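Local coordinates for protein Ac-ASP-7 (Ancylostoma caninum, PDB 3S6S) that is of unknown function but, as a secreted hookworm protein of the SCP/TAPS (pathogenesis-related) family, probably takes part in host-parasite interactions, at residues A[73-85]-A[95-109]. Residues are numbered along the deposited sequence; the frame is centred on the assembly and turned at random.
Sequences HHRGVTRFSGDYE and ILETFSADKNSMRQV
I95 opens the helical side by laying its CD1 on the backbone at G82, 3.6 Å from G82 N, while its CG2 meets the edge of the F80 ring near the ring plane. This is one layer boundary of the alpha-beta-alpha sandwich of the SCP/TAPS fold: strand 76-83, outermost in the central sheet, is covered by helices 88-99 and 103-110. The next residue, L96, sends CD2 to F80 CE2, 3.7 Å away, and also touches F25 of helix 16-34. F99 follows one turn on from I95. A chi1 of 179° swings CG away from the backbone N and lays the F99 ring against F80, with its far end at T78, whose CB sits at the ring edge, 3.7 Å from F99 CZ. The F80 and F99 rings lie obliquely, planes at 34° and centroids 4.5 Å apart; F80 CD1 stands over the centre of F99, and M106 CE lies over the opposite face, offset toward the rim. F80 also meets W136 of the neighbouring strand, so the aromatic packing runs on into the sheet.

The chain then turns between its two helices, and D102 caps the second. Its OD2 accepts from S105 N and S105 OG, which approach from opposite faces of the carboxylate plane. With its proton given to D102, S105 OG accepts from a water 2.6 Å away, and that water accepts from R79 N of the strand. T78 CG2 packs on Q108 CB, while T78 OG1 is hydrogen-bonded to Y140 OH. Q108 bends at chi2 (69°), its NE2 hydrogen-bonded to K142 O, and turns OE1 to G76 CA, 3.2 Å away; a second water, 2.8 Å from Q108 OE1, links that oxygen to V77 N.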
ATOM      1  N   HIS A  73       4.911  11.901  11.732  1.00 37.13           N
ATOM      2  CA  HIS A  73       5.793  11.998  10.582  1.00 36.19           C
ATOM      3  C   HIS A  73       4.994  12.230   9.299  1.00 36.89           C
ATOM      4  O   HIS A  73       5.524  12.113   8.195  1.00 34.53           O
ATOM      5  CB  HIS A  73       6.691  10.756  10.503  1.00 33.74           C
ATOM      6  CG  HIS A  73       7.569  10.581  11.707  1.00 35.53           C
ATOM      7  ND1 HIS A  73       8.865  11.048  11.764  1.00 39.04           N
ATOM      8  CD2 HIS A  73       7.322  10.022  12.916  1.00 34.21           C
ATOM      9  CE1 HIS A  73       9.386  10.761  12.944  1.00 37.52           C
ATOM     10  NE2 HIS A  73       8.468  10.140  13.663  1.00 35.13           N
ATOM     11  N   HIS A  74       3.713  12.566   9.460  1.00 35.72           N
ATOM     12  CA  HIS A  74       2.867  12.980   8.342  1.00 36.07           C
ATOM     13  C   HIS A  74       2.659  11.884   7.319  1.00 35.60           C
ATOM     14  O   HIS A  74       2.666  12.135   6.106  1.00 34.35           O
ATOM     15  CB  HIS A  74       3.434  14.236   7.682  1.00 39.22           C
ATOM     16  CG  HIS A  74       3.482  15.413   8.607  1.00 48.79           C
ATOM     17  ND1 HIS A  74       4.648  15.840   9.209  1.00 41.02           N
ATOM     18  CD2 HIS A  74       2.495  16.219   9.071  1.00 40.40           C
ATOM     19  CE1 HIS A  74       4.379  16.869   9.991  1.00 42.74           C
ATOM     20  NE2 HIS A  74       3.082  17.119   9.925  1.00 44.71           N
ATOM     21  N   ARG A  75       2.452  10.675   7.827  1.00 27.94           N
ATOM     22  CA  ARG A  75       2.227   9.502   6.999  1.00 30.63           C
ATOM     23  C   ARG A  75       0.756   9.133   6.942  1.00 28.05           C
ATOM     24  O   ARG A  75      -0.029   9.548   7.785  1.00 26.36           O
ATOM     25  CB  ARG A  75       2.987   8.301   7.574  1.00 27.43           C
ATOM     26  CG  ARG A  75       4.435   8.566   7.873  1.00 26.97           C
ATOM     27  CD  ARG A  75       5.174   8.913   6.607  1.00 22.71           C
ATOM     28  NE  ARG A  75       6.605   8.702   6.772  1.00 27.12           N
ATOM     29  CZ  ARG A  75       7.529   9.222   5.968  1.00 33.28           C
ATOM     30  NH1 ARG A  75       7.169  10.000   4.951  1.00 28.10           N
ATOM     31  NH2 ARG A  75       8.810   8.965   6.179  1.00 29.94           N
ATOM     32  N   GLY A  76       0.398   8.321   5.953  1.00 25.65           N
ATOM     33  CA  GLY A  76      -0.886   7.655   5.958  1.00 25.52           C
ATOM     34  C   GLY A  76      -0.710   6.360   6.738  1.00 27.20           C
ATOM     35  O   GLY A  76       0.403   5.828   6.823  1.00 21.90           O
ATOM     36  N   VAL A  77      -1.803   5.862   7.315  1.00 23.75           N
ATOM     37  CA  VAL A  77      -1.764   4.648   8.107  1.00 25.23           C
ATOM     38  C   VAL A  77      -2.997   3.806   7.811  1.00 27.23           C
ATOM     39  O   VAL A  77      -4.103   4.338   7.696  1.00 26.30           O
ATOM     40  CB  VAL A  77      -1.732   4.953   9.630  1.00 30.13           C
ATOM     41  CG1 VAL A  77      -1.636   3.653  10.444  1.00 26.45           C
ATOM     42  CG2 VAL A  77      -0.581   5.878   9.977  1.00 26.07           C
ATOM     43  N   THR A  78      -2.797   2.497   7.668  1.00 25.85           N
ATOM     44  CA  THR A  78      -3.896   1.541   7.731  1.00 24.33           C
ATOM     45  C   THR A  78      -3.635   0.475   8.798  1.00 26.13           C
ATOM     46  O   THR A  78      -2.496   0.161   9.123  1.00 22.97           O
ATOM     47  CB  THR A  78      -4.165   0.848   6.382  1.00 24.47           C
ATOM     48  OG1 THR A  78      -3.002   0.099   5.976  1.00 23.49           O
ATOM     49  CG2 THR A  78      -4.553   1.884   5.320  1.00 21.38           C
ATOM     50  N   ARG A  79      -4.706  -0.077   9.347  1.00 26.63           N
ATOM     51  CA  ARG A  79      -4.579  -1.130  10.335  1.00 30.52           C
ATOM     52  C   ARG A  79      -5.512  -2.255   9.972  1.00 27.07           C
ATOM     53  O   ARG A  79      -6.607  -2.029   9.482  1.00 25.12           O
ATOM     54  CB  ARG A  79      -4.916  -0.606  11.727  1.00 28.14           C
ATOM     55  CG  ARG A  79      -4.424   0.800  11.957  1.00 36.07           C
ATOM     56  CD  ARG A  79      -4.886   1.333  13.296  1.00 36.91           C
ATOM     57  NE  ARG A  79      -3.846   1.115  14.282  1.00 36.06           N
ATOM     58  CZ  ARG A  79      -3.018   2.062  14.689  1.00 37.54           C
ATOM     59  NH1 ARG A  79      -3.140   3.299  14.193  1.00 33.58           N
ATOM     60  NH2 ARG A  79      -2.088   1.768  15.599  1.00 31.24           N
ATOM     61  N   PHE A  80      -5.069  -3.479  10.199  1.00 31.90           N
ATOM     62  CA  PHE A  80      -5.957  -4.615  10.013  1.00 34.37           C
ATOM     63  C   PHE A  80      -5.550  -5.757  10.931  1.00 33.54           C
ATOM     64  O   PHE A  80      -4.360  -5.991  11.166  1.00 32.46           O
ATOM     65  CB  PHE A  80      -6.068  -5.017   8.533  1.00 29.05           C
ATOM     66  CG  PHE A  80      -4.749  -5.119   7.817  1.00 31.93           C
ATOM     67  CD1 PHE A  80      -4.125  -3.983   7.317  1.00 26.35           C
ATOM     68  CD2 PHE A  80      -4.144  -6.365   7.611  1.00 33.28           C
ATOM     69  CE1 PHE A  80      -2.908  -4.080   6.637  1.00 31.33           C
ATOM     70  CE2 PHE A  80      -2.920  -6.471   6.939  1.00 28.40           C
ATOM     71  CZ  PHE A  80      -2.303  -5.333   6.449  1.00 27.89           C
ATOM     72  N   SER A  81      -6.556  -6.420  11.494  1.00 37.11           N
ATOM     73  CA  SER A  81      -6.344  -7.460  12.500  1.00 39.63           C
ATOM     74  C   SER A  81      -7.469  -8.480  12.538  1.00 44.61           C
ATOM     75  O   SER A  81      -8.522  -8.299  11.919  1.00 43.97           O
ATOM     76  CB  SER A  81      -6.186  -6.848  13.886  1.00 37.22           C
ATOM     77  OG  SER A  81      -6.567  -5.489  13.893  1.00 46.35           O
ATOM     78  N   GLY A  82      -7.244  -9.558  13.280  1.00 45.51           N
ATOM     79  CA  GLY A  82      -8.249 -10.592  13.418  1.00 42.66           C
ATOM     80  C   GLY A  82      -7.767 -11.779  14.215  1.00 46.66           C
ATOM     81  O   GLY A  82      -6.573 -12.095  14.229  1.00 48.81           O
ATOM     82  N   ASP A  83      -8.700 -12.436  14.893  1.00 48.95           N
ATOM     83  CA  ASP A  83      -8.393 -13.678  15.578  1.00 50.37           C
ATOM     84  C   ASP A  83      -8.282 -14.775  14.537  1.00 46.24           C
ATOM     85  O   ASP A  83      -8.938 -14.725  13.497  1.00 46.03           O
ATOM     86  CB  ASP A  83      -9.479 -14.015  16.595  1.00 49.13           C
ATOM     87  CG  ASP A  83      -9.559 -12.999  17.717  1.00 50.93           C
ATOM     88  OD1 ASP A  83      -8.501 -12.489  18.136  1.00 53.55           O
ATOM     89  OD2 ASP A  83     -10.679 -12.704  18.177  1.00 55.79           O
ATOM     90  N   TYR A  84      -7.435 -15.756  14.800  1.00 47.01           N
ATOM     91  CA  TYR A  84      -7.348 -16.901  13.904  1.00 51.80           C
ATOM     92  C   TYR A  84      -6.857 -18.136  14.649  1.00 49.62           C
ATOM     93  O   TYR A  84      -6.473 -18.056  15.820  1.00 48.63           O
ATOM     94  CB  TYR A  84      -6.437 -16.584  12.720  1.00 48.79           C
ATOM     95  CG  TYR A  84      -4.984 -16.471  13.093  1.00 46.49           C
ATOM     96  CD1 TYR A  84      -4.502 -15.335  13.731  1.00 46.95           C
ATOM     97  CD2 TYR A  84      -4.091 -17.502  12.810  1.00 46.94           C
ATOM     98  CE1 TYR A  84      -3.172 -15.221  14.079  1.00 46.08           C
ATOM     99  CE2 TYR A  84      -2.756 -17.398  13.150  1.00 46.86           C
ATOM    100  CZ  TYR A  84      -2.302 -16.253  13.785  1.00 50.37           C
ATOM    101  OH  TYR A  84      -0.974 -16.139  14.130  1.00 53.87           O
ATOM    102  N   GLU A  85      -6.863 -19.272  13.958  1.00 53.12           N
ATOM    103  CA  GLU A  85      -6.486 -20.542  14.567  1.00 52.13           C
ATOM    104  C   GLU A  85      -5.425 -21.287  13.755  1.00 54.19           C
ATOM    105  O   GLU A  85      -4.457 -21.812  14.313  1.00 58.55           O
ATOM    106  CB  GLU A  85      -7.726 -21.413  14.769  1.00 52.47           C
ATOM    107  N   ILE A  95      -7.905 -11.931   6.539  1.00 36.62           N
ATOM    108  CA  ILE A  95      -7.956 -10.595   7.126  1.00 36.08           C
ATOM    109  C   ILE A  95      -7.924  -9.510   6.057  1.00 33.78           C
ATOM    110  O   ILE A  95      -8.629  -8.512   6.171  1.00 32.47           O
ATOM    111  CB  ILE A  95      -6.815 -10.387   8.109  1.00 33.99           C
ATOM    112  CG1 ILE A  95      -7.122 -11.143   9.395  1.00 36.41           C
ATOM    113  CG2 ILE A  95      -6.610  -8.909   8.396  1.00 38.63           C
ATOM    114  CD1 ILE A  95      -5.968 -11.176  10.351  1.00 44.17           C
ATOM    115  N   LEU A  96      -7.122  -9.726   5.012  1.00 34.55           N
ATOM    116  CA  LEU A  96      -7.039  -8.794   3.886  1.00 32.37           C
ATOM    117  C   LEU A  96      -8.337  -8.735   3.097  1.00 31.55           C
ATOM    118  O   LEU A  96      -8.696  -7.692   2.546  1.00 31.38           O
ATOM    119  CB  LEU A  96      -5.901  -9.187   2.938  1.00 31.76           C
ATOM    120  CG  LEU A  96      -4.468  -8.994   3.428  1.00 31.40           C
ATOM    121  CD1 LEU A  96      -3.524  -9.687   2.485  1.00 30.02           C
ATOM    122  CD2 LEU A  96      -4.117  -7.515   3.546  1.00 25.53           C
ATOM    123  N   GLU A  97      -9.043  -9.856   3.015  1.00 33.40           N
ATOM    124  CA  GLU A  97     -10.329  -9.824   2.339  1.00 36.72           C
ATOM    125  C   GLU A  97     -11.291  -8.964   3.157  1.00 33.84           C
ATOM    126  O   GLU A  97     -11.961  -8.077   2.636  1.00 32.64           O
ATOM    127  CB  GLU A  97     -10.886 -11.226   2.126  1.00 44.11           C
ATOM    128  CG  GLU A  97     -11.984 -11.258   1.059  1.00 51.67           C
ATOM    129  CD  GLU A  97     -12.558 -12.656   0.825  1.00 55.61           C
ATOM    130  OE1 GLU A  97     -11.815 -13.649   1.002  1.00 43.43           O
ATOM    131  OE2 GLU A  97     -13.760 -12.750   0.476  1.00 56.03           O
ATOM    132  N   THR A  98     -11.327  -9.203   4.454  1.00 28.90           N
ATOM    133  CA  THR A  98     -12.151  -8.386   5.320  1.00 38.46           C
ATOM    134  C   THR A  98     -11.719  -6.914   5.215  1.00 34.18           C
ATOM    135  O   THR A  98     -12.543  -6.022   5.073  1.00 32.11           O
ATOM    136  CB  THR A  98     -12.096  -8.912   6.766  1.00 36.23           C
ATOM    137  OG1 THR A  98     -12.710 -10.208   6.805  1.00 40.82           O
ATOM    138  CG2 THR A  98     -12.824  -7.977   7.704  1.00 32.65           C
ATOM    139  N   PHE A  99     -10.414  -6.695   5.237  1.00 30.96           N
ATOM    140  CA  PHE A  99      -9.822  -5.378   5.122  1.00 31.12           C
ATOM    141  C   PHE A  99     -10.278  -4.673   3.845  1.00 31.59           C
ATOM    142  O   PHE A  99     -10.514  -3.463   3.846  1.00 28.04           O
ATOM    143  CB  PHE A  99      -8.292  -5.535   5.122  1.00 32.07           C
ATOM    144  CG  PHE A  99      -7.532  -4.239   4.978  1.00 33.00           C
ATOM    145  CD1 PHE A  99      -6.599  -4.083   3.963  1.00 28.58           C
ATOM    146  CD2 PHE A  99      -7.735  -3.188   5.870  1.00 31.71           C
ATOM    147  CE1 PHE A  99      -5.881  -2.916   3.832  1.00 27.74           C
ATOM    148  CE2 PHE A  99      -7.022  -2.010   5.745  1.00 30.79           C
ATOM    149  CZ  PHE A  99      -6.093  -1.867   4.722  1.00 30.34           C
ATOM    150  N   SER A 100     -10.384  -5.430   2.757  1.00 25.37           N
ATOM    151  CA  SER A 100     -10.769  -4.858   1.477  1.00 27.52           C
ATOM    152  C   SER A 100     -12.227  -4.428   1.433  1.00 30.22           C
ATOM    153  O   SER A 100     -12.642  -3.786   0.475  1.00 32.70           O
ATOM    154  CB  SER A 100     -10.510  -5.837   0.329  1.00 29.32           C
ATOM    155  OG  SER A 100     -11.447  -6.897   0.348  1.00 28.65           O
ATOM    156  N   ALA A 101     -13.007  -4.784   2.450  1.00 27.32           N
ATOM    157  CA  ALA A 101     -14.389  -4.320   2.524  1.00 30.01           C
ATOM    158  C   ALA A 101     -14.545  -3.089   3.434  1.00 33.49           C
ATOM    159  O   ALA A 101     -15.664  -2.641   3.685  1.00 31.71           O
ATOM    160  CB  ALA A 101     -15.322  -5.443   2.973  1.00 26.19           C
ATOM    161  N   ASP A 102     -13.433  -2.555   3.929  1.00 29.27           N
ATOM    162  CA  ASP A 102     -13.462  -1.338   4.734  1.00 31.69           C
ATOM    163  C   ASP A 102     -13.161  -0.113   3.876  1.00 34.94           C
ATOM    164  O   ASP A 102     -11.998   0.182   3.560  1.00 35.25           O
ATOM    165  CB  ASP A 102     -12.473  -1.432   5.890  1.00 31.20           C
ATOM    166  CG  ASP A 102     -12.557  -0.243   6.819  1.00 32.49           C
ATOM    167  OD1 ASP A 102     -13.532  -0.162   7.592  1.00 33.01           O
ATOM    168  OD2 ASP A 102     -11.644   0.601   6.784  1.00 36.70           O
ATOM    169  N   LYS A 103     -14.215   0.605   3.502  1.00 30.72           N
ATOM    170  CA  LYS A 103     -14.099   1.626   2.477  1.00 27.33           C
ATOM    171  C   LYS A 103     -13.123   2.710   2.876  1.00 28.55           C
ATOM    172  O   LYS A 103     -12.463   3.288   2.026  1.00 27.71           O
ATOM    173  CB  LYS A 103     -15.474   2.227   2.159  1.00 33.86           C
ATOM    174  N   ASN A 104     -13.055   3.002   4.170  1.00 29.41           N
ATOM    175  CA  ASN A 104     -12.193   4.069   4.644  1.00 31.15           C
ATOM    176  C   ASN A 104     -10.720   3.678   4.587  1.00 32.89           C
ATOM    177  O   ASN A 104      -9.878   4.490   4.219  1.00 27.35           O
ATOM    178  CB  ASN A 104     -12.593   4.539   6.047  1.00 31.64           C
ATOM    179  CG  ASN A 104     -13.939   5.249   6.060  1.00 43.27           C
ATOM    180  OD1 ASN A 104     -14.763   5.035   6.955  1.00 48.16           O
ATOM    181  ND2 ASN A 104     -14.178   6.087   5.052  1.00 47.99           N
ATOM    182  N   SER A 105     -10.416   2.434   4.950  1.00 29.37           N
ATOM    183  CA  SER A 105      -9.050   1.937   4.820  1.00 28.52           C
ATOM    184  C   SER A 105      -8.641   1.912   3.354  1.00 27.17           C
ATOM    185  O   SER A 105      -7.527   2.283   3.012  1.00 28.33           O
ATOM    186  CB  SER A 105      -8.917   0.534   5.430  1.00 30.19           C
ATOM    187  OG  SER A 105      -8.908   0.589   6.849  1.00 29.56           O
ATOM    188  N   MET A 106      -9.558   1.482   2.491  1.00 26.74           N
ATOM    189  CA  MET A 106      -9.254   1.317   1.080  1.00 27.42           C
ATOM    190  C   MET A 106      -8.945   2.640   0.377  1.00 29.87           C
ATOM    191  O   MET A 106      -8.202   2.652  -0.596  1.00 30.20           O
ATOM    192  CB  MET A 106     -10.364   0.549   0.366  1.00 26.03           C
ATOM    193  CG  MET A 106     -10.450  -0.923   0.773  1.00 28.69           C
ATOM    194  SD  MET A 106      -8.964  -1.885   0.379  1.00 30.25           S
ATOM    195  CE  MET A 106      -8.191  -1.938   1.964  1.00 27.65           C
ATOM    196  N   ARG A 107      -9.498   3.748   0.868  1.00 25.68           N
ATOM    197  CA  ARG A 107      -9.113   5.059   0.353  1.00 27.97           C
ATOM    198  C   ARG A 107      -7.604   5.266   0.368  1.00 29.42           C
ATOM    199  O   ARG A 107      -7.038   5.782  -0.597  1.00 27.02           O
ATOM    200  CB  ARG A 107      -9.750   6.182   1.158  1.00 29.51           C
ATOM    201  CG  ARG A 107     -11.082   6.632   0.657  1.00 33.08           C
ATOM    202  CD  ARG A 107     -11.403   7.971   1.301  1.00 37.60           C
ATOM    203  NE  ARG A 107     -11.190   9.055   0.360  1.00 35.48           N
ATOM    204  CZ  ARG A 107     -10.532  10.166   0.635  1.00 40.58           C
ATOM    205  NH1 ARG A 107     -10.024  10.349   1.856  1.00 37.46           N
ATOM    206  NH2 ARG A 107     -10.400  11.096  -0.311  1.00 34.78           N
ATOM    207  N   GLN A 108      -6.956   4.891   1.469  1.00 26.65           N
ATOM    208  CA  GLN A 108      -5.504   5.013   1.543  1.00 25.60           C
ATOM    209  C   GLN A 108      -4.801   4.027   0.600  1.00 25.28           C
ATOM    210  O   GLN A 108      -3.904   4.400  -0.156  1.00 24.31           O
ATOM    211  CB  GLN A 108      -5.021   4.817   2.977  1.00 23.31           C
ATOM    212  CG  GLN A 108      -3.513   4.818   3.104  1.00 24.46           C
ATOM    213  CD  GLN A 108      -2.897   6.186   2.833  1.00 29.42           C
ATOM    214  OE1 GLN A 108      -2.987   7.104   3.669  1.00 27.80           O
ATOM    215  NE2 GLN A 108      -2.265   6.335   1.659  1.00 24.21           N
ATOM    216  N   VAL A 109      -5.233   2.769   0.648  1.00 26.31           N
ATOM    217  CA  VAL A 109      -4.653   1.689  -0.143  1.00 24.98           C
ATOM    218  C   VAL A 109      -4.576   2.048  -1.621  1.00 26.77           C
ATOM    219  O   VAL A 109      -3.644   1.683  -2.341  1.00 26.27           O
ATOM    220  CB  VAL A 109      -5.530   0.427  -0.006  1.00 25.42           C
ATOM    221  CG1 VAL A 109      -5.109  -0.656  -1.012  1.00 24.08           C
ATOM    222  CG2 VAL A 109      -5.476  -0.082   1.433  1.00 23.26           C
TER
HETATM  223  O   HOH W   1      -4.332   7.470   6.098  1.00 32.91           O
HETATM  224  O   HOH W   2      -7.162   1.467   8.511  1.00 24.67           O